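Local coordinates for cysteine desulfurase (PDB 5B89) that catalyses the pyridoxal-phosphate-dependent removal of sulfur from L-cysteine, leaving L-alanine and passing the sulfur to an acceptor, at the interface of chains A and B. Numbering follows the deposited sequence. Chains: chain A/B, Cysteine desulfurase.

Contact 1: the interface of chains A and B. Residues chain A 262-263, 266-267, 275, 277; chain B 135, 139-140, 142-143.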
# COMPACT_ATOMS: atom_id res chain seq x y z
N ILE A 262 7.18 10.99 -3.51
CA ILE A 262 8.48 10.91 -4.16
C ILE A 262 9.52 10.35 -3.20
O ILE A 262 9.48 10.41 -1.97
CB ILE A 262 8.88 12.29 -4.73
CG1 ILE A 262 8.90 13.30 -3.60
CG2 ILE A 262 7.94 12.69 -5.85
CD1 ILE A 262 9.57 14.64 -4.04
N GLY A 263 10.55 9.77 -3.79
CA GLY A 263 11.60 9.17 -2.97
C GLY A 263 12.32 8.10 -3.66
O GLY A 263 12.56 8.17 -4.88
N THR A 266 12.04 6.78 -7.59
CA THR A 266 11.46 7.80 -8.46
C THR A 266 12.44 8.77 -9.14
O THR A 266 12.04 9.60 -9.84
CB THR A 266 10.40 8.64 -7.73
OG1 THR A 266 11.00 9.56 -6.82
CG2 THR A 266 9.47 7.71 -6.99
N ILE A 267 13.70 8.58 -8.89
CA ILE A 267 14.70 9.48 -9.37
C ILE A 267 15.67 8.99 -10.42
O ILE A 267 15.85 7.84 -10.68
CB ILE A 267 15.60 9.97 -8.22
CG1 ILE A 267 16.43 8.85 -7.64
CG2 ILE A 267 14.80 10.56 -7.08
CD1 ILE A 267 17.76 8.66 -8.33
N TYR A 275 16.81 17.41 -6.88
CA TYR A 275 16.56 16.15 -7.51
C TYR A 275 16.01 16.25 -8.90
O TYR A 275 15.45 17.27 -9.27
CB TYR A 275 15.63 15.31 -6.58
CG TYR A 275 14.22 15.90 -6.43
CD1 TYR A 275 13.20 15.56 -7.31
CD2 TYR A 275 13.93 16.78 -5.41
CE1 TYR A 275 11.94 16.13 -7.20
CE2 TYR A 275 12.64 17.33 -5.27
CZ TYR A 275 11.67 16.97 -6.14
OH TYR A 275 10.47 17.52 -6.00
N LEU A 277 13.55 13.61 -11.37
CA LEU A 277 12.71 12.40 -11.37
C LEU A 277 12.97 11.58 -12.64
O LEU A 277 13.44 12.10 -13.69
CB LEU A 277 11.23 12.77 -11.26
CG LEU A 277 10.88 13.48 -9.93
CD1 LEU A 277 9.37 13.61 -9.88
CD2 LEU A 277 11.44 12.72 -8.72
N HIS B 135 16.92 8.58 -0.27
CA HIS B 135 16.14 9.55 -1.03
C HIS B 135 14.74 9.73 -0.45
O HIS B 135 14.15 10.85 -0.56
CB HIS B 135 16.06 9.18 -2.47
CG HIS B 135 17.42 9.15 -3.14
ND1 HIS B 135 17.71 8.34 -4.22
CD2 HIS B 135 18.57 9.76 -2.79
CE1 HIS B 135 18.99 8.51 -4.56
NE2 HIS B 135 19.55 9.31 -3.68
N LEU B 139 13.99 13.79 -0.38
CA LEU B 139 13.17 14.44 -1.37
C LEU B 139 11.93 15.10 -0.81
O LEU B 139 11.61 16.21 -1.23
CB LEU B 139 12.81 13.47 -2.51
CG LEU B 139 13.74 13.45 -3.70
CD1 LEU B 139 15.14 13.10 -3.31
CD2 LEU B 139 13.19 12.51 -4.76
N PRO B 140 11.15 14.45 0.08
CA PRO B 140 10.01 15.19 0.57
C PRO B 140 10.37 16.50 1.25
O PRO B 140 9.56 17.46 1.16
CB PRO B 140 9.30 14.18 1.52
CG PRO B 140 9.78 12.84 1.01
CD PRO B 140 11.21 13.08 0.61
N GLN B 142 13.13 18.30 0.62
CA GLN B 142 13.57 19.21 -0.49
C GLN B 142 12.45 19.84 -1.18
O GLN B 142 12.52 21.07 -1.48
CB GLN B 142 14.43 18.43 -1.49
CG GLN B 142 15.79 18.07 -0.97
CD GLN B 142 16.54 17.20 -1.98
OE1 GLN B 142 15.91 16.38 -2.66
NE2 GLN B 142 17.82 17.32 -2.02
N ARG B 143 11.41 19.11 -1.53
CA ARG B 143 10.20 19.62 -2.19
C ARG B 143 9.56 20.64 -1.31
O ARG B 143 9.21 21.75 -1.79
CB ARG B 143 9.22 18.49 -2.64
CG ARG B 143 7.96 18.95 -3.31
CD ARG B 143 7.06 17.72 -3.69
NE ARG B 143 6.69 16.91 -2.55
CZ ARG B 143 6.05 15.73 -2.61
NH1 ARG B 143 5.71 15.25 -3.79
NH2 ARG B 143 5.77 15.06 -1.43
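With CG wedged between its backbone N and carbonyl carbon (chi1 67°), A:Tyr275 turns one ring face toward B:Leu139, and B:Arg143, with CG anti to its backbone N (chi1 179°) and a bend at chi3, carries its guanidinium to A:Ile262. This is an apolar patch of the subunit interface, in which strand 274-277 and the 262-267 segment of chain A pack on the start of helix 139-148 of chain B. B:Leu139 is the central plug. Its CG lies 3.7 Å from A:Tyr275 CG, and its CD2 sits above that ring near the rim. The same CD2 presses on A:Ile267 CG2 at 3.4 Å, a tight carbon contact. A:Ile262 crosses B:Leu139 at about a right angle, its CD1 3.8 Å from CB of the leucine. Its CG1 rests over one face of the B:Arg143 guanidinium, 3.7 Å from NH1, while the phenolic OH of A:Tyr275 meets the arginine CB. An alanine here, lacking the guanidinium, would probably open a gap beside A:Ile262 CG1 and leave the isoleucine freer to turn. Next in chain A, A:Gly263 N donates to A:Thr266 OG1, whose hydroxyl returns a bond to A:Gly263 O, which probably steadies this loop. Off the edge of the A:Tyr275 ring, the amide OE1 of B:Gln142 lies 3.4 Å from CD2, with amide and ring planes 23° apart.

Contact 2: the interface of chains A and B. Residues chain A 37, 39, 41, 364, 369-370; chain B 72-74.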
# COMPACT_ATOMS: atom_id res chain seq x y z
N VAL A 37 -19.68 -20.71 3.98
CA VAL A 37 -20.61 -19.62 3.97
C VAL A 37 -21.15 -19.34 2.59
O VAL A 37 -20.59 -19.78 1.64
CB VAL A 37 -19.95 -18.32 4.46
CG1 VAL A 37 -19.45 -18.49 5.86
CG2 VAL A 37 -18.81 -17.96 3.55
N TYR A 39 -21.29 -16.33 0.64
CA TYR A 39 -20.70 -15.03 0.69
C TYR A 39 -21.28 -14.06 -0.31
O TYR A 39 -20.97 -14.14 -1.43
CB TYR A 39 -19.20 -15.15 0.47
CG TYR A 39 -18.43 -13.88 0.67
CD1 TYR A 39 -18.07 -13.51 1.92
CD2 TYR A 39 -18.06 -13.10 -0.38
CE1 TYR A 39 -17.39 -12.36 2.12
CE2 TYR A 39 -17.40 -11.94 -0.19
CZ TYR A 39 -17.02 -11.60 1.07
OH TYR A 39 -16.34 -10.48 1.25
N ASP A 41 -20.99 -10.60 0.07
CA ASP A 41 -20.41 -9.31 0.39
C ASP A 41 -19.23 -8.96 -0.53
O ASP A 41 -18.26 -8.41 -0.13
CB ASP A 41 -20.00 -9.20 1.84
CG ASP A 41 -19.85 -7.76 2.28
OD1 ASP A 41 -20.41 -6.88 1.69
OD2 ASP A 41 -19.17 -7.56 3.26
N ASP A 364 -26.56 -13.72 8.98
CA ASP A 364 -25.29 -14.25 9.42
C ASP A 364 -25.52 -15.53 10.20
O ASP A 364 -24.80 -16.45 10.07
CB ASP A 364 -24.53 -13.19 10.21
CG ASP A 364 -23.20 -13.66 10.72
OD1 ASP A 364 -22.32 -13.96 9.98
OD2 ASP A 364 -23.08 -13.78 11.90
N MET A 369 -23.46 -14.08 4.38
CA MET A 369 -22.74 -12.83 4.68
C MET A 369 -23.18 -11.68 3.81
O MET A 369 -23.01 -11.77 2.55
CB MET A 369 -21.25 -13.06 4.49
CG MET A 369 -20.66 -14.32 4.99
SD MET A 369 -20.44 -14.40 6.75
CE MET A 369 -21.80 -15.49 7.33
N VAL A 370 -23.73 -10.64 4.40
CA VAL A 370 -24.15 -9.48 3.68
C VAL A 370 -23.70 -8.28 4.46
O VAL A 370 -23.31 -8.42 5.56
CB VAL A 370 -25.67 -9.38 3.49
CG1 VAL A 370 -26.16 -10.41 2.49
CG2 VAL A 370 -26.41 -9.42 4.82
N HIS B 72 -21.25 -9.26 9.67
CA HIS B 72 -21.02 -10.67 9.54
C HIS B 72 -19.80 -11.25 10.15
O HIS B 72 -18.88 -10.57 10.36
CB HIS B 72 -21.22 -11.13 8.07
CG HIS B 72 -20.27 -10.53 7.08
ND1 HIS B 72 -18.96 -10.95 6.97
CD2 HIS B 72 -20.44 -9.60 6.14
CE1 HIS B 72 -18.39 -10.30 6.00
NE2 HIS B 72 -19.25 -9.47 5.47
N ARG B 73 -19.83 -12.53 10.39
CA ARG B 73 -18.76 -13.19 11.08
C ARG B 73 -17.42 -13.11 10.47
O ARG B 73 -16.48 -13.06 11.18
CB ARG B 73 -19.05 -14.63 11.45
CG ARG B 73 -19.02 -15.65 10.35
CD ARG B 73 -19.20 -17.01 11.04
NE ARG B 73 -19.30 -18.16 10.18
CZ ARG B 73 -20.44 -18.80 9.89
NH1 ARG B 73 -21.58 -18.43 10.41
NH2 ARG B 73 -20.39 -19.83 9.09
N LEU B 74 -17.35 -13.13 9.14
CA LEU B 74 -15.97 -13.05 8.52
C LEU B 74 -15.45 -11.63 8.71
O LEU B 74 -14.26 -11.51 9.02
CB LEU B 74 -16.08 -13.36 7.00
CG LEU B 74 -16.42 -14.81 6.71
CD1 LEU B 74 -16.49 -14.99 5.20
CD2 LEU B 74 -15.54 -15.86 7.22
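The N-terminal turn of helix 73-93 of chain B, introduced by B:His72, docks on chain A, where A:Asp364 near the end of helix 356-365 meets the backbone N of B:Arg73. The carboxylate OD1 accepts this N-H at 2.9 Å, from above the carboxylate plane. The positive end of the helix dipole would probably strengthen this grip, and the B:Arg73 guanidinium, NH1 4.5 Å from the same OD1, may add attraction without making contact.

B:His72 is held at its edge and on one face. CG lies between the backbone N and the carbonyl carbon (chi1 64°), which lays the imidazole against A:Met369 and points its far edge at A:Asp41. NE2 donates within the ring plane to A:Asp41 OD2 at 2.9 Å, nearly straight (167° at H), and reaches the anti side of a carboxylate turned almost perpendicular to the ring, from 33° out of the carboxylate plane. A:Val370 O also lies at this edge, 3.2 Å from CD2. Over the face, A:Met369 CB makes a CH-pi contact 3.9 Å from the ring centroid. Bends at chi2 and chi3 then run the methionine along that same face, bringing SD 3.6 Å from B:His72 CB and CE toward the aliphatic part of B:Arg73.

Farther along, B:Leu74 CD1 touches A:Tyr39 CD1 at 3.9 Å and meets A:Val37 CG2 tip to tip, and the guanidinium NH2 of B:Arg73 passes alongside the A:Val37 methyl CG1.

In the fold, the long helix 73-93 thus starts against the partner, between the chain A segment 37-41, just before the alanine-pocket residues A:Thr43 and A:Ala44, and the end of helix 356-365 together with strand 368-369 and A:Val370.

Contact 1 and contact 2 lie about 44 Å apart between their C-alpha centres and share no residue or secondary-structure element. Both belong to one two-fold symmetric interface, so each recurs with the chains exchanged. Contact 1 is an apolar wedge, whereas contact 2 adds directional hydrogen bonds, to the first N-H of a helix and to the histidine side chain before it. Each touches a segment close to the active site in sequence: contact 1 includes the residue after the cofactor-binding B:His134, and contact 2 reaches a chain A segment leading to the alanine pocket. Pairing of the subunits may therefore help to shape both active sites, consistent with the dimers typical of this enzyme family.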